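Local coordinates for beta-galactosidase (Trichoderma reesei, PDB 3OG2), which probably hydrolyses terminal non-reducing beta-D-galactose residues from beta-D-galactosides, as a glycoside hydrolase of family 35, at residues A283-G288 and G337-Y342; A737-V742 and W961-R966; F906-A911 and A968-L973; A915-L920 and Y931-G936. One frame throughout, in Å; residues are numbered along the deposited sequence.

Contact 1 (A283-G288 and G337-Y342); sequences AFDPFG and GGYTSY. With GLC (alpha-D-glucopyranose), chain C; MAN (alpha-D-mannopyranose), chain B.
Two beta-alpha loops of the TIM barrel, those following strands 275-280 and 318-321, meet where Tyr339 reaches across to Asp285 and Phe287. Its hydroxyl donates to Asp285 OD2, with OH and OD2 2.6 Å apart on the anti lone pair of that oxygen, and the carboxylate and phenol planes stand 79° to each other. The acid suits this place because OD2 also accepts from Gly291 N while OD1 accepts from Trp290 N, so three donors hold the carboxylate. At the root of the side chain, Tyr339 CB lies 3.6 Å from the centroid of the Phe287 ring, over the middle of its face, and the two rings meet edge to face. Chi1 of 51° sets Tyr339 CG between its backbone N and carbonyl carbon, and from there the ring turns its edge to Pro286 O while CB stays on the Phe287 face. A phenylalanine in place of Tyr339 would probably leave Asp285 OD2 without one of its two donors and the carboxylate freer to turn. The backbones also come close, Pro286 CA lying 3.3 Å from Gly337 O in a CA-H...O contact. Nearby, Tyr342 OH bonds Glu122, a galactose-binding residue, and Pro286 CG lies 3.7 Å from O6 of a glycan mannose. A water sits over one face of the Tyr339 ring; it donates to Asp285 O at 3.0 Å and to Ser341 O, and accepts from Tyr339 N.

Contact 2 (A737-V742 and W961-R966); sequences AFASSV and WALESR
Trp961, the last residue but one of strand 953-962, turns the edge of its indole to Ser741. Its NE1 donates to Ser741 OG at 2.9 Å, with an angle of 144° at the hydrogen and the oxygen only 10° out of the ring plane. With CG anti to the backbone N (chi1 173°), the indole extends toward segment 737-742. A tryptophan suits the position because one ring system supplies both an N-H for the serine and a broad hydrocarbon face for a leucine methyl. CH2 comes within 3.7 Å of Ala739 O. The serine hydroxyl is small enough to fit at the indole edge, and it has a further hydrogen-bond partner in Ser751 OG. Leu963 follows, two residues on. Its CD2 branch folds back over one face of the Trp961 ring, 3.5 Å above the plane and displaced toward the rim, and from there touches Ala739 CB at 4.0 Å and Ser741 OG at 3.7 Å. The methyl of Ala739 leaves room for this branch, and Arg918 packs against all three of Ala739, Trp961 and Leu963. Beyond Leu963 the chain comes to the surface. There Arg966 forms a salt bridge with Glu964, side-on through NE and NH2, both donating to OE1, with NE and OE1 2.6 Å apart; the Glu964 side chain touches Pro916. The buried half, an indole near a strand end and a leucine just past it, set against Ala739 and Ser741 where strand 740-744 begins, is an interface between two all-beta domains, both of the galactose-binding-domain-like kind found in family 35 beta-galactosidases.

Contact 3 (F906-A911 and A968-L973); sequences FVFDNA and AKVPGL. With NAG (2-acetamido-2-deoxy-beta-D-glucopyranose), chain D.
Phe908 and Leu973 lie side by side and point the same way, with Leu973 CD1 standing over the centre of the phenyl ring, 3.8 Å from its centroid and 6° off the normal. Leucine suits the place because its branched end can place one methyl over the face in a CH-pi contact; chi1 of 180° puts CG beside the carbonyl carbon, and from there CD1 extends over the ring. The opposite face of the ring stacks on Tyr931, while Val970 CG1 meets Phe908 CD2 obliquely at 4.0 Å. Phe908 and Leu973 form an antiparallel, non-hydrogen-bonded pair where strand 900-908 meets the start of strand 973-977, in a sheet of the C-terminal all-beta domain. Short CA-H...O contacts run along the backbones: Leu973 CA lies 3.3 Å from Val907 O, and Phe908 CA lies 3.5 Å from Gly972 O. That same Gly972 O accepts from Asp909 N at 2.9 Å, a nearly straight bond whose donor stands well above the carbonyl plane. Glycine fits here, since a side chain would press closely on Asp909 CB. Farther out, Pro971 closes the seam with its ring: CD approaches Asp909 O at 3.4 Å, and CG rests on Ala911 CB at 3.9 Å. At the polar edge Asn910 turns its side chain to the other side, where ND2 is bonded covalently to C1 of an N-acetylglucosamine that also hydrogen-bonds Thr912 OG1.

Contact 4 (A915-L920 and Y931-G936); sequences APYRAL and YVSNIG. With NAG (2-acetamido-2-deoxy-beta-D-glucopyranose), chain D; NAG (2-acetamido-2-deoxy-beta-D-glucopyranose), chain E.
Ser933 and Tyr917 pair by two bonds: Tyr917 N donates to Ser933 OG at 2.9 Å, and Ser933 N donates to Tyr917 O at 2.8 Å, almost on the line of the carbonyl bond. The serine hydroxyl thus stands in for a backbone carbonyl where the strand ends, chi1 of 81° setting OG between its own backbone N and carbonyl carbon; a water links it to Ala915 O. Two residues farther along each strand, Ala919 and Tyr931 exchange two backbone bonds, with Ala919 N 2.8 Å from Tyr931 O. Val932 O accepts from both Ile935 N and Gly936 N. The Tyr917 ring receives Ser933 CB over one face, and its CZ lies 3.5 Å from Tyr931 CE2; the two hydroxyls share a water. An alanine in place of Tyr917 would probably open a gap beside Ser933 CB and Tyr931 CE2 and cost that water one partner. Arg918 lays its guanidinium over Val932 CG2, while NH2 forms a salt bridge with Asp783, and NH1 serves Ala737 O and a water held by Asn934 OD1; Asn934 ND2 donates to Thr753 O. The sugars are held too: N2 of the first N-acetylglucosamine donates to Ser933 O at 2.9 Å, and O6 of the second donates to Ile935 O. This is the open end of an antiparallel beta hairpin, strands 917-923 and 926-932, with an N-glycan laid along its outgoing turn.

Following the chain from the N terminus, contact 1 closes first, joining two loops of the TIM barrel, and is complete before the others open. Contact 2 then closes a long loop from residue 737 to residue 966, joining two all-beta domains. Within it contact 3 opens at residue 906 but closes only at 968-973, so the two cross. Contact 4, the hairpin, is nested inside the loops of both. Arg918 O probably bonds Trp961 N, joining contacts 4 and 2, and Pro971 of contact 3 packs on Tyr917. Gly936 O and Gly288 N, 2.9 Å apart, probably bond the loop after the hairpin to the barrel loop, while Phe287 packs on Ala737.

Contact 1 (A283-G288 and G337-Y342)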
# COMPACT_ATOMS: atom_id res chain seq x y z
N ALA A 283 -0.29 -8.29 -3.74
CA ALA A 283 -1.61 -8.69 -4.26
C ALA A 283 -2.66 -8.27 -3.25
O ALA A 283 -2.35 -8.27 -2.05
CB ALA A 283 -1.64 -10.19 -4.44
N PHE A 284 -3.86 -7.91 -3.71
CA PHE A 284 -4.96 -7.80 -2.75
C PHE A 284 -5.43 -9.22 -2.42
O PHE A 284 -5.05 -10.22 -3.06
CB PHE A 284 -6.06 -6.92 -3.30
CG PHE A 284 -6.66 -7.29 -4.64
CD1 PHE A 284 -7.57 -8.35 -4.76
CD2 PHE A 284 -6.35 -6.60 -5.81
CE1 PHE A 284 -8.16 -8.74 -5.96
CE2 PHE A 284 -6.94 -6.98 -7.02
CZ PHE A 284 -7.84 -8.02 -7.10
N ASP A 285 -6.29 -9.33 -1.41
CA ASP A 285 -6.75 -10.63 -0.92
C ASP A 285 -8.23 -10.46 -0.55
O ASP A 285 -8.53 -9.50 0.16
CB ASP A 285 -5.93 -11.06 0.30
CG ASP A 285 -6.15 -12.51 0.72
OD1 ASP A 285 -6.22 -13.42 -0.16
OD2 ASP A 285 -6.23 -12.81 1.93
N PRO A 286 -9.14 -11.27 -1.01
CA PRO A 286 -10.56 -11.13 -0.71
C PRO A 286 -10.93 -11.72 0.65
O PRO A 286 -10.17 -12.49 1.25
CB PRO A 286 -11.27 -11.98 -1.80
CG PRO A 286 -10.24 -13.08 -2.05
CD PRO A 286 -8.87 -12.43 -1.93
N PHE A 287 -12.13 -11.36 1.10
CA PHE A 287 -12.71 -12.19 2.15
C PHE A 287 -12.65 -13.68 1.70
O PHE A 287 -12.85 -13.95 0.51
CB PHE A 287 -14.14 -11.77 2.42
CG PHE A 287 -14.30 -10.68 3.45
CD1 PHE A 287 -14.16 -10.95 4.83
CD2 PHE A 287 -14.62 -9.39 3.03
CE1 PHE A 287 -14.33 -9.96 5.78
CE2 PHE A 287 -14.78 -8.38 3.98
CZ PHE A 287 -14.66 -8.66 5.34
N GLY A 288 -12.40 -14.55 2.66
CA GLY A 288 -12.23 -15.99 2.38
C GLY A 288 -10.93 -16.26 1.62
O GLY A 288 -10.75 -17.36 1.07
N GLY A 337 -14.46 -6.44 -2.07
CA GLY A 337 -13.50 -7.43 -2.59
C GLY A 337 -12.26 -7.60 -1.75
O GLY A 337 -11.34 -8.34 -2.19
N GLY A 338 -12.20 -6.91 -0.62
CA GLY A 338 -11.12 -7.02 0.35
C GLY A 338 -11.73 -6.93 1.74
O GLY A 338 -12.92 -6.73 1.92
N TYR A 339 -10.84 -7.07 2.72
CA TYR A 339 -11.23 -7.04 4.13
C TYR A 339 -10.46 -5.93 4.81
O TYR A 339 -10.07 -4.96 4.16
CB TYR A 339 -11.12 -8.45 4.74
CG TYR A 339 -9.82 -9.15 4.50
CD1 TYR A 339 -9.63 -10.00 3.37
CD2 TYR A 339 -8.75 -8.98 5.41
CE1 TYR A 339 -8.40 -10.64 3.18
CE2 TYR A 339 -7.54 -9.63 5.19
CZ TYR A 339 -7.38 -10.45 4.07
OH TYR A 339 -6.18 -11.09 3.89
N THR A 340 -10.30 -5.97 6.15
CA THR A 340 -9.74 -4.78 6.81
C THR A 340 -8.30 -4.55 6.42
O THR A 340 -7.89 -3.42 6.13
CB THR A 340 -9.81 -4.91 8.34
OG1 THR A 340 -11.14 -5.24 8.69
CG2 THR A 340 -9.47 -3.55 8.94
N SER A 341 -7.46 -5.58 6.43
CA SER A 341 -6.07 -5.34 6.13
C SER A 341 -5.86 -4.93 4.68
O SER A 341 -6.45 -5.48 3.76
CB SER A 341 -5.32 -6.68 6.41
OG SER A 341 -3.91 -6.50 6.10
N TYR A 342 -4.91 -4.01 4.45
CA TYR A 342 -4.40 -3.77 3.09
C TYR A 342 -2.87 -3.96 3.12
O TYR A 342 -2.11 -3.28 2.45
CB TYR A 342 -4.72 -2.39 2.57
CG TYR A 342 -4.76 -2.26 1.04
CD1 TYR A 342 -5.53 -3.10 0.22
CD2 TYR A 342 -4.00 -1.27 0.43
CE1 TYR A 342 -5.55 -2.95 -1.17
CE2 TYR A 342 -4.03 -1.09 -0.98
CZ TYR A 342 -4.80 -1.96 -1.74
OH TYR A 342 -4.81 -1.72 -3.09
C1 GLC C . -11.52 -12.23 -6.04
C2 GLC C . -11.60 -11.03 -6.94
C3 GLC C . -10.91 -11.17 -8.28
C4 GLC C . -9.52 -11.77 -8.09
C5 GLC C . -9.51 -13.02 -7.22
C6 GLC C . -8.10 -13.39 -6.77
O2 GLC C . -12.88 -10.49 -6.97
O3 GLC C . -10.76 -9.85 -8.81
O4 GLC C . -8.83 -11.92 -9.29
O5 GLC C . -10.27 -12.84 -6.02
O6 GLC C . -8.03 -14.81 -6.70
C1 MAN B . -12.58 -19.06 -4.88
C2 MAN B . -11.81 -18.75 -6.17
C3 MAN B . -10.35 -19.20 -5.99
C4 MAN B . -9.73 -18.53 -4.75
C5 MAN B . -10.58 -18.88 -3.52
C6 MAN B . -10.07 -18.13 -2.28
O2 MAN B . -11.87 -17.35 -6.34
O3 MAN B . -9.59 -18.89 -7.14
O4 MAN B . -8.42 -19.06 -4.56
O5 MAN B . -11.95 -18.46 -3.77
O6 MAN B . -10.11 -16.73 -2.49
O HOH W 1 -8.03 -7.15 2.03

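Contact 2 (A737-V742 and W961-R966)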
# COMPACT_ATOMS: atom_id res chain seq x y z
N ALA A 737 -19.44 -11.18 1.06
CA ALA A 737 -19.19 -11.55 2.46
C ALA A 737 -20.07 -10.79 3.43
O ALA A 737 -19.77 -10.80 4.63
CB ALA A 737 -17.70 -11.42 2.85
N PHE A 738 -21.17 -10.19 2.97
CA PHE A 738 -22.12 -9.56 3.90
C PHE A 738 -22.91 -10.65 4.61
O PHE A 738 -22.82 -11.85 4.30
CB PHE A 738 -23.08 -8.59 3.18
CG PHE A 738 -24.31 -9.25 2.59
CD1 PHE A 738 -24.24 -10.18 1.54
CD2 PHE A 738 -25.58 -8.93 3.11
CE1 PHE A 738 -25.39 -10.77 1.04
CE2 PHE A 738 -26.73 -9.52 2.60
CZ PHE A 738 -26.64 -10.44 1.58
N ALA A 739 -23.72 -10.21 5.58
CA ALA A 739 -24.72 -11.09 6.20
C ALA A 739 -25.96 -10.27 6.50
O ALA A 739 -25.92 -9.03 6.52
CB ALA A 739 -24.23 -11.65 7.53
N SER A 740 -27.05 -10.94 6.80
CA SER A 740 -28.25 -10.24 7.21
C SER A 740 -29.01 -11.09 8.24
O SER A 740 -28.91 -12.34 8.18
CB SER A 740 -29.12 -9.87 6.03
OG SER A 740 -29.51 -10.95 5.20
N SER A 741 -29.71 -10.48 9.14
CA SER A 741 -30.47 -11.18 10.18
C SER A 741 -31.86 -10.55 10.28
O SER A 741 -32.00 -9.32 10.09
CB SER A 741 -29.77 -11.04 11.53
OG SER A 741 -28.51 -11.69 11.50
N VAL A 742 -32.85 -11.35 10.64
CA VAL A 742 -34.27 -10.93 10.65
C VAL A 742 -34.95 -11.33 11.96
O VAL A 742 -34.82 -12.49 12.38
CB VAL A 742 -35.03 -11.59 9.49
CG1 VAL A 742 -36.51 -11.21 9.48
CG2 VAL A 742 -34.34 -11.25 8.14
N TRP A 961 -21.99 -9.71 16.87
CA TRP A 961 -23.24 -10.00 16.20
C TRP A 961 -23.28 -11.53 16.07
O TRP A 961 -22.56 -12.09 15.22
CB TRP A 961 -23.31 -9.25 14.86
CG TRP A 961 -24.46 -9.57 13.95
CD1 TRP A 961 -25.57 -10.37 14.10
CD2 TRP A 961 -24.64 -9.03 12.62
NE1 TRP A 961 -26.38 -10.36 12.99
CE2 TRP A 961 -25.81 -9.54 12.06
CE3 TRP A 961 -23.84 -8.14 11.89
CZ2 TRP A 961 -26.25 -9.20 10.77
CZ3 TRP A 961 -24.25 -7.79 10.62
CH2 TRP A 961 -25.45 -8.32 10.07
N ALA A 962 -24.14 -12.12 16.89
CA ALA A 962 -24.33 -13.59 16.86
C ALA A 962 -25.40 -13.88 15.80
O ALA A 962 -26.52 -13.33 15.88
CB ALA A 962 -24.81 -14.06 18.20
N LEU A 963 -25.09 -14.68 14.80
CA LEU A 963 -25.96 -14.87 13.66
C LEU A 963 -26.97 -15.99 13.85
O LEU A 963 -27.93 -16.02 13.09
CB LEU A 963 -25.08 -15.23 12.43
CG LEU A 963 -24.22 -14.06 11.95
CD1 LEU A 963 -23.04 -14.58 11.14
CD2 LEU A 963 -25.09 -13.12 11.12
N GLU A 964 -26.74 -16.91 14.79
CA GLU A 964 -27.59 -18.04 14.95
C GLU A 964 -28.22 -18.00 16.34
O GLU A 964 -27.80 -17.30 17.25
CB GLU A 964 -26.79 -19.34 14.72
CG GLU A 964 -26.43 -19.43 13.23
CD GLU A 964 -25.73 -20.71 12.83
OE1 GLU A 964 -25.31 -21.50 13.70
OE2 GLU A 964 -25.60 -20.91 11.59
N SER A 965 -29.27 -18.81 16.46
CA SER A 965 -30.13 -18.65 17.64
C SER A 965 -29.48 -19.10 18.93
O SER A 965 -29.99 -18.72 20.00
CB SER A 965 -31.42 -19.44 17.38
OG SER A 965 -31.10 -20.83 17.30
N ARG A 966 -28.40 -19.87 18.81
CA ARG A 966 -27.58 -20.36 19.89
C ARG A 966 -26.69 -19.29 20.50
O ARG A 966 -26.03 -19.45 21.52
CB ARG A 966 -26.64 -21.47 19.35
CG ARG A 966 -25.89 -21.07 18.05
CD ARG A 966 -25.05 -22.22 17.54
NE ARG A 966 -24.81 -22.39 16.11
CZ ARG A 966 -23.75 -23.06 15.62
NH1 ARG A 966 -22.88 -23.57 16.50
NH2 ARG A 966 -23.50 -23.24 14.33

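Contact 3 (F906-A911 and A968-L973)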
# COMPACT_ATOMS: atom_id res chain seq x y z
N PHE A 906 -4.45 -6.81 17.63
CA PHE A 906 -5.52 -7.51 18.35
C PHE A 906 -5.79 -8.83 17.66
O PHE A 906 -6.05 -8.81 16.47
CB PHE A 906 -6.80 -6.68 18.43
CG PHE A 906 -6.62 -5.42 19.26
CD1 PHE A 906 -6.03 -4.31 18.70
CD2 PHE A 906 -7.04 -5.41 20.58
CE1 PHE A 906 -5.84 -3.16 19.47
CE2 PHE A 906 -6.84 -4.26 21.35
CZ PHE A 906 -6.25 -3.15 20.79
N VAL A 907 -5.73 -9.94 18.42
CA VAL A 907 -5.85 -11.25 17.76
C VAL A 907 -7.06 -12.01 18.25
O VAL A 907 -7.15 -12.25 19.48
CB VAL A 907 -4.61 -12.14 17.98
CG1 VAL A 907 -4.73 -13.51 17.31
CG2 VAL A 907 -3.40 -11.41 17.41
N PHE A 908 -7.94 -12.41 17.36
CA PHE A 908 -9.09 -13.22 17.67
C PHE A 908 -8.69 -14.70 17.47
O PHE A 908 -8.07 -15.04 16.46
CB PHE A 908 -10.20 -12.90 16.65
CG PHE A 908 -10.91 -11.56 16.87
CD1 PHE A 908 -10.31 -10.35 16.52
CD2 PHE A 908 -12.17 -11.46 17.44
CE1 PHE A 908 -10.96 -9.13 16.72
CE2 PHE A 908 -12.84 -10.28 17.63
CZ PHE A 908 -12.25 -9.10 17.26
N ASP A 909 -9.12 -15.52 18.44
CA ASP A 909 -8.91 -16.97 18.33
C ASP A 909 -10.02 -17.59 17.48
O ASP A 909 -11.20 -17.35 17.76
CB ASP A 909 -8.91 -17.56 19.74
CG ASP A 909 -8.58 -18.99 19.97
OD1 ASP A 909 -8.31 -19.69 18.98
OD2 ASP A 909 -8.56 -19.45 21.14
N ASN A 910 -9.71 -18.33 16.44
CA ASN A 910 -10.80 -18.87 15.64
C ASN A 910 -10.96 -20.36 15.94
O ASN A 910 -10.15 -21.16 15.44
CB ASN A 910 -10.53 -18.69 14.16
CG ASN A 910 -11.65 -19.23 13.32
OD1 ASN A 910 -12.79 -19.41 13.80
ND2 ASN A 910 -11.38 -19.50 12.05
N ALA A 911 -11.99 -20.65 16.76
CA ALA A 911 -12.26 -21.99 17.28
C ALA A 911 -13.20 -22.79 16.37
O ALA A 911 -14.34 -22.40 16.22
CB ALA A 911 -12.85 -21.97 18.68
N ALA A 968 -23.36 -16.54 20.44
CA ALA A 968 -21.94 -16.59 20.04
C ALA A 968 -21.11 -15.95 21.13
O ALA A 968 -21.58 -15.20 21.97
CB ALA A 968 -21.72 -15.90 18.68
N LYS A 969 -19.80 -16.24 21.04
CA LYS A 969 -18.83 -15.57 21.91
C LYS A 969 -17.50 -15.52 21.18
O LYS A 969 -17.26 -16.28 20.25
CB LYS A 969 -18.71 -16.33 23.24
CG LYS A 969 -18.07 -17.70 23.11
CD LYS A 969 -18.08 -18.41 24.46
CE LYS A 969 -19.48 -18.70 24.92
NZ LYS A 969 -20.18 -19.76 24.12
N VAL A 970 -16.66 -14.63 21.63
CA VAL A 970 -15.29 -14.56 21.15
C VAL A 970 -14.48 -15.62 21.89
O VAL A 970 -14.38 -15.55 23.12
CB VAL A 970 -14.69 -13.17 21.37
CG1 VAL A 970 -13.23 -13.15 20.86
CG2 VAL A 970 -15.50 -12.11 20.66
N PRO A 971 -13.94 -16.63 21.22
CA PRO A 971 -13.24 -17.71 21.97
C PRO A 971 -11.97 -17.23 22.65
O PRO A 971 -11.57 -17.77 23.70
CB PRO A 971 -12.92 -18.73 20.87
CG PRO A 971 -13.85 -18.40 19.76
CD PRO A 971 -13.96 -16.88 19.77
N GLY A 972 -11.29 -16.23 22.09
CA GLY A 972 -10.07 -15.71 22.73
C GLY A 972 -9.78 -14.40 22.03
O GLY A 972 -10.08 -14.24 20.84
N LEU A 973 -9.22 -13.46 22.79
CA LEU A 973 -8.92 -12.14 22.24
C LEU A 973 -7.69 -11.65 23.00
O LEU A 973 -7.70 -11.62 24.23
CB LEU A 973 -10.10 -11.21 22.44
CG LEU A 973 -9.91 -9.79 21.91
CD1 LEU A 973 -9.75 -9.82 20.40
CD2 LEU A 973 -11.09 -8.93 22.36
C1 NAG D . -12.43 -19.82 11.12
C2 NAG D . -12.12 -19.04 9.83
C3 NAG D . -13.15 -19.46 8.77
C4 NAG D . -13.12 -20.98 8.54
C5 NAG D . -13.23 -21.70 9.91
C6 NAG D . -13.03 -23.21 9.76
C7 NAG D . -11.29 -16.76 10.15
C8 NAG D . -11.59 -15.41 10.79
N2 NAG D . -12.31 -17.61 10.12
O3 NAG D . -12.89 -18.75 7.57
O4 NAG D . -14.27 -21.34 7.80
O5 NAG D . -12.28 -21.20 10.82
O6 NAG D . -13.42 -23.80 11.02
O7 NAG D . -10.17 -17.05 9.76

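Contact 4 (A915-L920 and Y931-G936)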
# COMPACT_ATOMS: atom_id res chain seq x y z
N ALA A 915 -20.18 -21.39 16.84
CA ALA A 915 -21.25 -20.63 16.20
C ALA A 915 -20.69 -19.37 15.53
O ALA A 915 -19.78 -18.68 16.01
CB ALA A 915 -22.32 -20.27 17.20
N PRO A 916 -21.26 -19.08 14.37
CA PRO A 916 -20.78 -17.97 13.56
C PRO A 916 -21.12 -16.59 14.11
O PRO A 916 -22.23 -16.37 14.64
CB PRO A 916 -21.51 -18.19 12.22
CG PRO A 916 -22.75 -18.94 12.63
CD PRO A 916 -22.38 -19.85 13.76
N TYR A 917 -20.16 -15.66 13.99
CA TYR A 917 -20.42 -14.30 14.40
C TYR A 917 -19.58 -13.32 13.56
O TYR A 917 -18.60 -13.73 12.94
CB TYR A 917 -20.14 -14.08 15.89
CG TYR A 917 -18.69 -14.18 16.33
CD1 TYR A 917 -18.11 -15.43 16.60
CD2 TYR A 917 -17.93 -13.05 16.50
CE1 TYR A 917 -16.79 -15.52 17.00
CE2 TYR A 917 -16.61 -13.14 16.91
CZ TYR A 917 -16.05 -14.35 17.16
OH TYR A 917 -14.74 -14.40 17.58
N ARG A 918 -20.06 -12.08 13.66
CA ARG A 918 -19.32 -10.98 13.04
C ARG A 918 -18.94 -10.04 14.17
O ARG A 918 -19.74 -9.88 15.11
CB ARG A 918 -20.17 -10.25 11.98
CG ARG A 918 -20.63 -11.28 10.94
CD ARG A 918 -21.58 -10.69 9.93
NE ARG A 918 -21.03 -9.69 8.99
CZ ARG A 918 -20.56 -9.97 7.80
NH1 ARG A 918 -20.50 -11.25 7.39
NH2 ARG A 918 -20.12 -8.99 7.03
N ALA A 919 -17.77 -9.46 14.14
CA ALA A 919 -17.39 -8.51 15.19
C ALA A 919 -16.77 -7.28 14.52
O ALA A 919 -16.21 -7.34 13.40
CB ALA A 919 -16.35 -9.14 16.13
N LEU A 920 -16.90 -6.17 15.18
CA LEU A 920 -16.24 -4.92 14.82
C LEU A 920 -15.30 -4.54 15.97
O LEU A 920 -15.70 -4.62 17.13
CB LEU A 920 -17.24 -3.80 14.60
CG LEU A 920 -18.27 -4.04 13.51
CD1 LEU A 920 -19.35 -2.97 13.58
CD2 LEU A 920 -17.57 -3.96 12.15
N TYR A 931 -14.31 -8.45 11.62
CA TYR A 931 -13.95 -9.85 11.80
C TYR A 931 -15.16 -10.69 11.46
O TYR A 931 -16.25 -10.45 11.98
CB TYR A 931 -13.57 -10.07 13.28
CG TYR A 931 -13.23 -11.53 13.56
CD1 TYR A 931 -12.00 -12.03 13.13
CD2 TYR A 931 -14.11 -12.36 14.21
CE1 TYR A 931 -11.66 -13.36 13.37
CE2 TYR A 931 -13.83 -13.70 14.49
CZ TYR A 931 -12.59 -14.17 14.06
OH TYR A 931 -12.24 -15.48 14.29
N VAL A 932 -14.98 -11.71 10.62
CA VAL A 932 -16.11 -12.50 10.17
C VAL A 932 -15.73 -13.95 10.42
O VAL A 932 -14.94 -14.56 9.68
CB VAL A 932 -16.50 -12.25 8.69
CG1 VAL A 932 -17.67 -13.16 8.32
CG2 VAL A 932 -16.86 -10.77 8.48
N SER A 933 -16.30 -14.51 11.48
CA SER A 933 -15.71 -15.75 12.03
C SER A 933 -15.88 -16.93 11.09
O SER A 933 -15.06 -17.87 11.11
CB SER A 933 -16.30 -16.06 13.43
OG SER A 933 -17.57 -16.70 13.28
N ASN A 934 -16.93 -16.89 10.24
CA ASN A 934 -17.23 -18.03 9.36
C ASN A 934 -16.76 -17.77 7.93
O ASN A 934 -17.04 -18.60 7.07
CB ASN A 934 -18.74 -18.35 9.37
CG ASN A 934 -19.56 -17.16 8.88
OD1 ASN A 934 -19.29 -16.02 9.18
ND2 ASN A 934 -20.61 -17.45 8.08
N ILE A 935 -16.02 -16.68 7.67
CA ILE A 935 -15.56 -16.38 6.32
C ILE A 935 -14.06 -16.09 6.32
O ILE A 935 -13.31 -16.66 5.48
CB ILE A 935 -16.32 -15.21 5.69
CG1 ILE A 935 -17.82 -15.53 5.68
CG2 ILE A 935 -15.75 -14.92 4.29
CD1 ILE A 935 -18.68 -14.42 5.01
N GLY A 936 -13.53 -15.26 7.21
CA GLY A 936 -12.09 -15.07 7.29
C GLY A 936 -11.55 -14.22 6.15
O GLY A 936 -12.32 -13.64 5.36
C1 NAG D . -12.43 -19.82 11.12
C2 NAG D . -12.12 -19.04 9.83
C3 NAG D . -13.15 -19.46 8.77
C4 NAG D . -13.12 -20.98 8.54
C5 NAG D . -13.23 -21.70 9.91
C6 NAG D . -13.03 -23.21 9.76
C7 NAG D . -11.29 -16.76 10.15
C8 NAG D . -11.59 -15.41 10.79
N2 NAG D . -12.31 -17.61 10.12
O3 NAG D . -12.89 -18.75 7.57
O4 NAG D . -14.27 -21.34 7.80
O5 NAG D . -12.28 -21.20 10.82
O6 NAG D . -13.42 -23.80 11.02
O7 NAG D . -10.17 -17.05 9.76
C1 NAG E . -14.17 -21.70 6.57
C2 NAG E . -15.47 -22.38 6.11
C3 NAG E . -15.36 -22.76 4.63
C4 NAG E . -15.01 -21.52 3.80
C5 NAG E . -13.77 -20.83 4.40
C6 NAG E . -13.32 -19.56 3.65
C7 NAG E . -16.61 -23.78 7.70
C8 NAG E . -16.49 -25.01 8.55
N2 NAG E . -15.63 -23.67 6.79
O3 NAG E . -16.64 -23.23 4.22
O4 NAG E . -14.72 -21.99 2.51
O5 NAG E . -13.97 -20.54 5.77
O6 NAG E . -14.34 -18.57 3.77
O7 NAG E . -17.06 -22.73 8.20
O HOH W 2 -17.19 -18.99 14.76
O HOH W 3 -13.47 -16.56 16.54
O HOH W 4 -20.96 -13.78 8.56